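Local coordinates for mbGIPC protein (PDB 6X1X), which probably binds the C-terminal tails of partner proteins through its PDZ domain, the part of this choanoflagellate GIPC-family signalling protein present in the crystal, at residues G63-H66 / F67-A70; N46-V49 / G50-I53. All coordinates share one frame; numbering follows the deposited sequence.

Contact 1 (G63-H66 / F67-A70); sequences GCRH and FEVA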
loop_
_atom_site.group_PDB
_atom_site.type_symbol
_atom_site.label_atom_id
_atom_site.label_comp_id
_atom_site.label_asym_id
_atom_site.label_seq_id
_atom_site.Cartn_x
_atom_site.Cartn_y
_atom_site.Cartn_z
ATOM N N GLY A 63 1.154 -13.684 1.594
ATOM C CA GLY A 63 2.364 -14.389 1.945
ATOM C C GLY A 63 3.648 -13.713 1.524
ATOM O O GLY A 63 4.728 -14.186 1.897
ATOM N N CYS A 64 3.583 -12.623 0.767
ATOM C CA CYS A 64 4.793 -12.003 0.253
ATOM C C CYS A 64 5.464 -11.134 1.308
ATOM O O CYS A 64 4.806 -10.393 2.043
ATOM C CB CYS A 64 4.466 -11.174 -0.984
ATOM S SG CYS A 64 3.887 -12.181 -2.363
ATOM N N ARG A 65 6.789 -11.204 1.353
ATOM C CA ARG A 65 7.555 -10.396 2.286
ATOM C C ARG A 65 7.596 -8.947 1.817
ATOM O O ARG A 65 7.397 -8.638 0.634
ATOM C CB ARG A 65 8.983 -10.928 2.394
ATOM C CG ARG A 65 9.104 -12.282 3.075
ATOM C CD ARG A 65 9.220 -12.146 4.584
ATOM N NE ARG A 65 10.608 -12.195 5.046
ATOM C CZ ARG A 65 11.238 -11.196 5.656
ATOM N NH1 ARG A 65 10.612 -10.048 5.885
ATOM N NH2 ARG A 65 12.497 -11.351 6.042
ATOM N N HIS A 66 7.886 -8.047 2.761
ATOM C CA HIS A 66 7.920 -6.638 2.402
ATOM C C HIS A 66 8.941 -6.352 1.314
ATOM O O HIS A 66 8.724 -5.449 0.502
ATOM C CB HIS A 66 8.118 -5.729 3.623
ATOM C CG HIS A 66 9.478 -5.800 4.249
ATOM N ND1 HIS A 66 10.588 -5.180 3.718
ATOM C CD2 HIS A 66 9.884 -6.375 5.404
ATOM C CE1 HIS A 66 11.629 -5.410 4.499
ATOM N NE2 HIS A 66 11.228 -6.131 5.530
ATOM N N PHE A 67 10.047 -7.097 1.260
ATOM C CA PHE A 67 11.007 -6.804 0.201
ATOM C C PHE A 67 10.471 -7.183 -1.174
ATOM O O PHE A 67 10.852 -6.563 -2.169
ATOM C CB PHE A 67 12.391 -7.395 0.486
ATOM C CG PHE A 67 12.429 -8.893 0.555
ATOM C CD1 PHE A 67 12.570 -9.656 -0.590
ATOM C CD2 PHE A 67 12.389 -9.534 1.779
ATOM C CE1 PHE A 67 12.626 -11.040 -0.506
ATOM C CE2 PHE A 67 12.446 -10.903 1.866
ATOM C CZ PHE A 67 12.561 -11.654 0.731
ATOM N N GLU A 68 9.579 -8.182 -1.246
ATOM C CA GLU A 68 8.981 -8.568 -2.527
ATOM C C GLU A 68 7.945 -7.550 -2.979
ATOM O O GLU A 68 7.890 -7.187 -4.163
ATOM C CB GLU A 68 8.357 -9.961 -2.410
ATOM C CG GLU A 68 9.384 -11.028 -2.081
ATOM C CD GLU A 68 8.789 -12.384 -1.786
ATOM O OE1 GLU A 68 7.768 -12.461 -1.069
ATOM O OE2 GLU A 68 9.347 -13.380 -2.291
ATOM N N VAL A 69 7.102 -7.098 -2.051
ATOM C CA VAL A 69 6.118 -6.067 -2.353
ATOM C C VAL A 69 6.820 -4.766 -2.720
ATOM O O VAL A 69 6.440 -4.077 -3.678
ATOM C CB VAL A 69 5.176 -5.906 -1.145
ATOM C CG1 VAL A 69 4.183 -4.787 -1.386
ATOM C CG2 VAL A 69 4.453 -7.215 -0.861
ATOM N N ALA A 70 7.879 -4.430 -1.980
ATOM C CA ALA A 70 8.627 -3.213 -2.265
ATOM C C ALA A 70 9.238 -3.264 -3.649
ATOM O O ALA A 70 9.205 -2.274 -4.384
ATOM C CB ALA A 70 9.724 -3.016 -1.222
HETATM O O HOH W 1 7.418 -15.085 1.153
#
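The carbonyl O of Arg65 is gripped by two backbone N-H groups of the first helical turn. The amide N of Val69 lies 3.1 Å from Arg65 O and gives a nearly straight bond, 168° at the hydrogen. Glu68 N adds a weak, more bent bond to the same Arg65 O, at 2.9 Å. One step on, Ala70 N donates to His66 O at 2.8 Å.

Arg65 is the N-cap residue of helix 66-75. Its own N-H points to the Glu68 side chain, with Arg65 N and Glu68 OE1 2.9 Å apart. The donor meets the anti side of the carboxylate, somewhat out of its plane. This resembles one half of a capping box. Glu68 OE1 also lies over Cys64, 3.3 Å from Cys64 CA. A water held by Gly63 O gives OE1 a weak further bond.

The Phe67 side chain turns back over the cap. Its CG stands between the backbone N and the carbonyl carbon (chi1 63°), which brings Phe67 CE2 to 3.5 Å from Arg65 CB. The same CE2 lies over one face of the guanidinium, toward its rim, with the two planes 75° apart. That distal overlap is less certain, because Arg65 has two conformers. On the buried side, Val69 CG2 packs 4.0 Å from Cys64 CB.

Asp24, just past strand 20-23, also meets the start of the helix. Its OD2 accepts from His66 N and, in this conformer of Arg65, pairs with the guanidinium NH1 in a salt bridge. A histidine opening this helix, beside strand 20-23, recalls the class I PDZ groove. A carboxylate at each of two N-H groups of the helix start, Glu68 at Arg65 N and Asp24 at His66 N, should suit the positive end of the helix dipole.

Contact 2 (N46-V49 / G50-I53); sequences NVAV and GDHI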
loop_
_atom_site.group_PDB
_atom_site.type_symbol
_atom_site.label_atom_id
_atom_site.label_comp_id
_atom_site.label_asym_id
_atom_site.label_seq_id
_atom_site.Cartn_x
_atom_site.Cartn_y
_atom_site.Cartn_z
ATOM N N ASN A 46 -7.645 7.411 0.110
ATOM C CA ASN A 46 -8.169 6.201 0.735
ATOM C C ASN A 46 -7.085 5.182 1.093
ATOM O O ASN A 46 -7.335 3.975 1.051
ATOM C CB ASN A 46 -9.244 5.565 -0.150
ATOM C CG ASN A 46 -8.704 5.110 -1.500
ATOM O OD1 ASN A 46 -7.691 5.611 -1.986
ATOM N ND2 ASN A 46 -9.386 4.147 -2.115
ATOM N N VAL A 47 -5.888 5.633 1.459
ATOM C CA VAL A 47 -4.834 4.755 1.956
ATOM C C VAL A 47 -4.337 5.323 3.274
ATOM O O VAL A 47 -4.208 6.543 3.418
ATOM C CB VAL A 47 -3.678 4.588 0.944
ATOM C CG1 VAL A 47 -2.854 5.856 0.806
ATOM C CG2 VAL A 47 -2.784 3.433 1.354
ATOM N N ALA A 48 -4.061 4.446 4.235
ATOM C CA ALA A 48 -3.670 4.893 5.561
ATOM C C ALA A 48 -2.615 3.970 6.149
ATOM O O ALA A 48 -2.528 2.789 5.804
ATOM C CB ALA A 48 -4.865 4.926 6.519
ATOM N N VAL A 49 -1.826 4.531 7.068
ATOM C CA VAL A 49 -0.927 3.720 7.877
ATOM C C VAL A 49 -1.723 2.594 8.509
ATOM O O VAL A 49 -2.844 2.794 8.993
ATOM C CB VAL A 49 -0.246 4.595 8.943
ATOM C CG1 VAL A 49 0.453 3.736 9.982
ATOM C CG2 VAL A 49 0.738 5.556 8.294
ATOM N N GLY A 50 -1.154 1.395 8.482
ATOM C CA GLY A 50 -1.790 0.212 9.007
ATOM C C GLY A 50 -2.436 -0.665 7.957
ATOM O O GLY A 50 -2.658 -1.854 8.212
ATOM N N ASP A 51 -2.744 -0.116 6.783
ATOM C CA ASP A 51 -3.381 -0.909 5.744
ATOM C C ASP A 51 -2.436 -2.006 5.274
ATOM O O ASP A 51 -1.217 -1.812 5.183
ATOM C CB ASP A 51 -3.749 -0.023 4.550
ATOM C CG ASP A 51 -4.938 0.879 4.820
ATOM O OD1 ASP A 51 -5.635 0.689 5.832
ATOM O OD2 ASP A 51 -5.187 1.784 3.990
ATOM N N HIS A 52 -3.000 -3.163 4.981
ATOM C CA HIS A 52 -2.247 -4.244 4.370
ATOM C C HIS A 52 -2.347 -4.143 2.851
ATOM O O HIS A 52 -3.369 -3.713 2.304
ATOM C CB HIS A 52 -2.758 -5.599 4.866
ATOM C CG HIS A 52 -2.328 -5.924 6.266
ATOM N ND1 HIS A 52 -3.010 -5.480 7.378
ATOM C CD2 HIS A 52 -1.267 -6.628 6.731
ATOM C CE1 HIS A 52 -2.398 -5.908 8.469
ATOM N NE2 HIS A 52 -1.335 -6.603 8.104
ATOM N N ILE A 53 -1.273 -4.529 2.170
ATOM C CA ILE A 53 -1.226 -4.495 0.713
ATOM C C ILE A 53 -1.555 -5.894 0.214
ATOM O O ILE A 53 -0.738 -6.815 0.319
ATOM C CB ILE A 53 0.131 -4.000 0.200
ATOM C CG1 ILE A 53 0.381 -2.585 0.716
ATOM C CG2 ILE A 53 0.151 -4.036 -1.329
ATOM C CD1 ILE A 53 1.777 -2.062 0.431
HETATM O O HOH W 2 -5.159 1.380 8.478
#
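Asp51 folds back over Ala48. Its CB lies 3.3 Å from Ala48 O. Asp51 CG comes equally close, 3.2 Å from Ala48 O; it stands anti to the carbonyl carbon (chi1 -74°), which carries the carboxylate over the preceding residues. OD2 goes on to the backbone, with Asp51 OD2 2.9 Å from Ala48 N. The N-H comes from above the carboxylate plane, 58° out of it. Val47 brushes the same oxygen with its methyl CG2, 3.9 Å from Asp51 OD2. OD1 turns to a water 2.8 Å from Asp51 OD1, and this water also donates to Val49 O.

The backbone answers in the other direction. Asp51 N donates to Ala48 O at 3.1 Å, closing a type II beta turn from Ala48 to Asp51. Gly50 holds the third place with a positive phi of 100°, where a CB would run into Val49 O. Ala48 is thus held at both its N-H and its carbonyl by Asp51. Lys7 forms a salt bridge to the same OD2, which probably offsets the charge of this buried carboxylate.

The turn leads directly into strand 52-56. Gly50 and Asp51 make backbone hydrogen bonds with Ile32 of strand 31-35, Val49 rests on Ile35, and Val47 reaches across to Ile32 and to Cys86 of strand 81-87.

Both contacts lie in the one PDZ domain, with centres about 15 Å apart. Contact 2 comes first along the chain and ends in strand 52-56. Strand 59-60 and a loop follow, and then contact 1 starts helix 66-75. The two meet where Val69 CG1 of the helix packs 4.1 Å from Ile53 CD1 of the strand. The helix therefore rests on the strand that contact 2 introduces. The helix also touches strand 20-23, which forms the peptide groove with this helix in PDZ domains. Contact 1 thus lies at one end of the probable binding groove, and contact 2 at the end of the long loop that joins strand 31-35 to strand 52-56.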